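Local coordinates for class I SAM-dependent methyltransferase (Silicibacter pomeroyi DSS-3, PDB 3CVO), which is of unknown function but, as a member of the class I methyltransferases, probably transfers a methyl group from S-adenosylmethionine to an unidentified acceptor, at residues G41-A46 / V54-S59. Sequence-based numbering, arbitrary orientation.
Sequences GSTVVA and VTSVES. With EDO (1,2-ethanediol), chain O.
Thr43 OG1 is gripped by two hydrogen bonds, to Glu36 OE1 and to Gly40 N just ahead of the helix, while Ser56 OG, facing it across the contact, is bonded to the same Glu36 OE1. That oxygen, on the neighbouring strand 33-37, therefore links Thr43 of the helix with Ser56 of the strand, and Glu36 OE2 adds a bond to Ser42 OG on the helix side. The two hydroxyls share this partner without bonding to one another: Thr43 OG1 and Ser56 OG lie 3.7 Å apart, and the nearest approach of the pair is instead the methyl Thr43 CG2 resting 3.6 Å from Ser56 OG. The torsions explain the division of labour: Thr43 holds CG2 opposite its backbone N and leaves OG1 beside that N (chi1 -49°). One turn further along, the contact becomes purely apolar. Ala46 CB sits over the fork of Val54, 3.8 Å from CG2 and 4.1 Å from CG1, and its small methyl is consistent with the close approach of the helix here, with Ala46 CA 7.1 Å from Val54 CA. Between Val54 and Ser56, Thr55 turns its side chain to the other face of the sheet, where OG1 lies 2.7 Å from O2 of a 1,2-ethanediol, probably a crystallisation additive, which is also held by His53, Asn83 and the Gly119 carbonyl. A valine here would probably leave that diol oxygen without its hydroxyl partner. The example illustrates how a helix is seated on a parallel sheet: strand 33-37, helix 41-47 and strand 53-58 form a beta-alpha-beta crossover, the opening unit of the Rossmann-like fold of class I methyltransferases.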
loop_
_atom_site.group_PDB
_atom_site.type_symbol
_atom_site.label_atom_id
_atom_site.label_comp_id
_atom_site.label_asym_id
_atom_site.label_seq_id
_atom_site.Cartn_x
_atom_site.Cartn_y
_atom_site.Cartn_z
ATOM N N GLY A 41 16.102 -8.406 -23.819
ATOM C CA GLY A 41 17.328 -9.200 -24.013
ATOM C C GLY A 41 17.533 -10.246 -22.933
ATOM O O GLY A 41 17.992 -11.375 -23.199
ATOM N N SER A 42 17.159 -9.895 -21.711
ATOM C CA SER A 42 17.423 -10.772 -20.558
ATOM C C SER A 42 16.580 -12.030 -20.691
ATOM O O SER A 42 16.980 -13.148 -20.356
ATOM C CB SER A 42 17.096 -10.061 -19.240
ATOM O OG SER A 42 15.783 -9.498 -19.248
ATOM N N THR A 43 15.400 -11.812 -21.243
ATOM C CA THR A 43 14.406 -12.851 -21.389
ATOM C C THR A 43 14.890 -13.880 -22.395
ATOM O O THR A 43 14.682 -15.068 -22.216
ATOM C CB THR A 43 13.071 -12.267 -21.913
ATOM O OG1 THR A 43 12.705 -11.097 -21.137
ATOM C CG2 THR A 43 11.977 -13.327 -21.835
ATOM N N VAL A 44 15.551 -13.393 -23.450
ATOM C CA VAL A 44 16.153 -14.270 -24.484
ATOM C C VAL A 44 17.277 -15.084 -23.859
ATOM O O VAL A 44 17.408 -16.271 -24.103
ATOM C CB VAL A 44 16.665 -13.460 -25.719
ATOM C CG1 VAL A 44 17.439 -14.365 -26.715
ATOM C CG2 VAL A 44 15.492 -12.759 -26.413
ATOM N N VAL A 45 18.077 -14.429 -23.032
ATOM C CA VAL A 45 19.126 -15.117 -22.282
ATOM C C VAL A 45 18.561 -16.291 -21.476
ATOM O O VAL A 45 19.141 -17.384 -21.456
ATOM C CB VAL A 45 19.936 -14.198 -21.340
ATOM C CG1 VAL A 45 20.862 -15.052 -20.459
ATOM C CG2 VAL A 45 20.740 -13.172 -22.134
ATOM N N ALA A 46 17.397 -16.082 -20.879
ATOM C CA ALA A 46 16.764 -17.111 -20.046
ATOM C C ALA A 46 16.175 -18.232 -20.909
ATOM O O ALA A 46 16.306 -19.433 -20.612
ATOM C CB ALA A 46 15.670 -16.494 -19.172
ATOM N N VAL A 54 10.260 -19.209 -16.650
ATOM C CA VAL A 54 10.472 -17.777 -16.795
ATOM C C VAL A 54 9.165 -17.024 -16.919
ATOM O O VAL A 54 8.278 -17.397 -17.668
ATOM C CB VAL A 54 11.365 -17.460 -18.020
ATOM C CG1 VAL A 54 11.801 -15.987 -17.965
ATOM C CG2 VAL A 54 12.550 -18.429 -18.063
ATOM N N THR A 55 9.066 -15.963 -16.116
ATOM C CA THR A 55 7.931 -15.064 -16.132
ATOM C C THR A 55 8.470 -13.660 -16.200
ATOM O O THR A 55 9.381 -13.293 -15.463
ATOM C CB THR A 55 6.986 -15.210 -14.876
ATOM O OG1 THR A 55 6.652 -16.583 -14.689
ATOM C CG2 THR A 55 5.697 -14.402 -15.067
ATOM N N SER A 56 7.947 -12.911 -17.153
ATOM C CA SER A 56 8.398 -11.541 -17.390
ATOM C C SER A 56 7.199 -10.606 -17.429
ATOM O O SER A 56 6.315 -10.721 -18.257
ATOM C CB SER A 56 9.173 -11.446 -18.714
ATOM O OG SER A 56 10.201 -12.446 -18.772
ATOM N N VAL A 57 7.195 -9.688 -16.481
ATOM C CA VAL A 57 6.139 -8.702 -16.316
ATOM C C VAL A 57 6.461 -7.523 -17.210
ATOM O O VAL A 57 7.551 -6.963 -17.209
ATOM C CB VAL A 57 6.023 -8.242 -14.790
ATOM C CG1 VAL A 57 5.029 -7.028 -14.620
ATOM C CG2 VAL A 57 5.688 -9.442 -13.891
ATOM N N GLU A 58 5.489 -7.125 -18.001
ATOM C CA GLU A 58 5.743 -6.101 -19.012
ATOM C C GLU A 58 4.568 -5.113 -19.138
ATOM O O GLU A 58 3.442 -5.532 -19.317
ATOM C CB GLU A 58 5.963 -6.808 -20.369
ATOM C CG GLU A 58 6.207 -5.888 -21.576
ATOM C CD GLU A 58 7.370 -4.914 -21.342
ATOM O OE1 GLU A 58 8.480 -5.407 -21.085
ATOM O OE2 GLU A 58 7.127 -3.684 -21.354
ATOM N N SER A 59 4.879 -3.816 -19.093
ATOM C CA SER A 59 3.855 -2.760 -19.140
ATOM C C SER A 59 3.489 -2.308 -20.575
ATOM O O SER A 59 2.396 -1.784 -20.795
ATOM C CB SER A 59 4.308 -1.523 -18.318
ATOM O OG SER A 59 5.567 -1.048 -18.752
HETATM C C1 EDO O . 3.080 -18.819 -13.711
HETATM O O1 EDO O . 4.363 -19.123 -13.115
HETATM C C2 EDO O . 3.171 -17.565 -14.590
HETATM O O2 EDO O . 4.331 -17.644 -15.441
#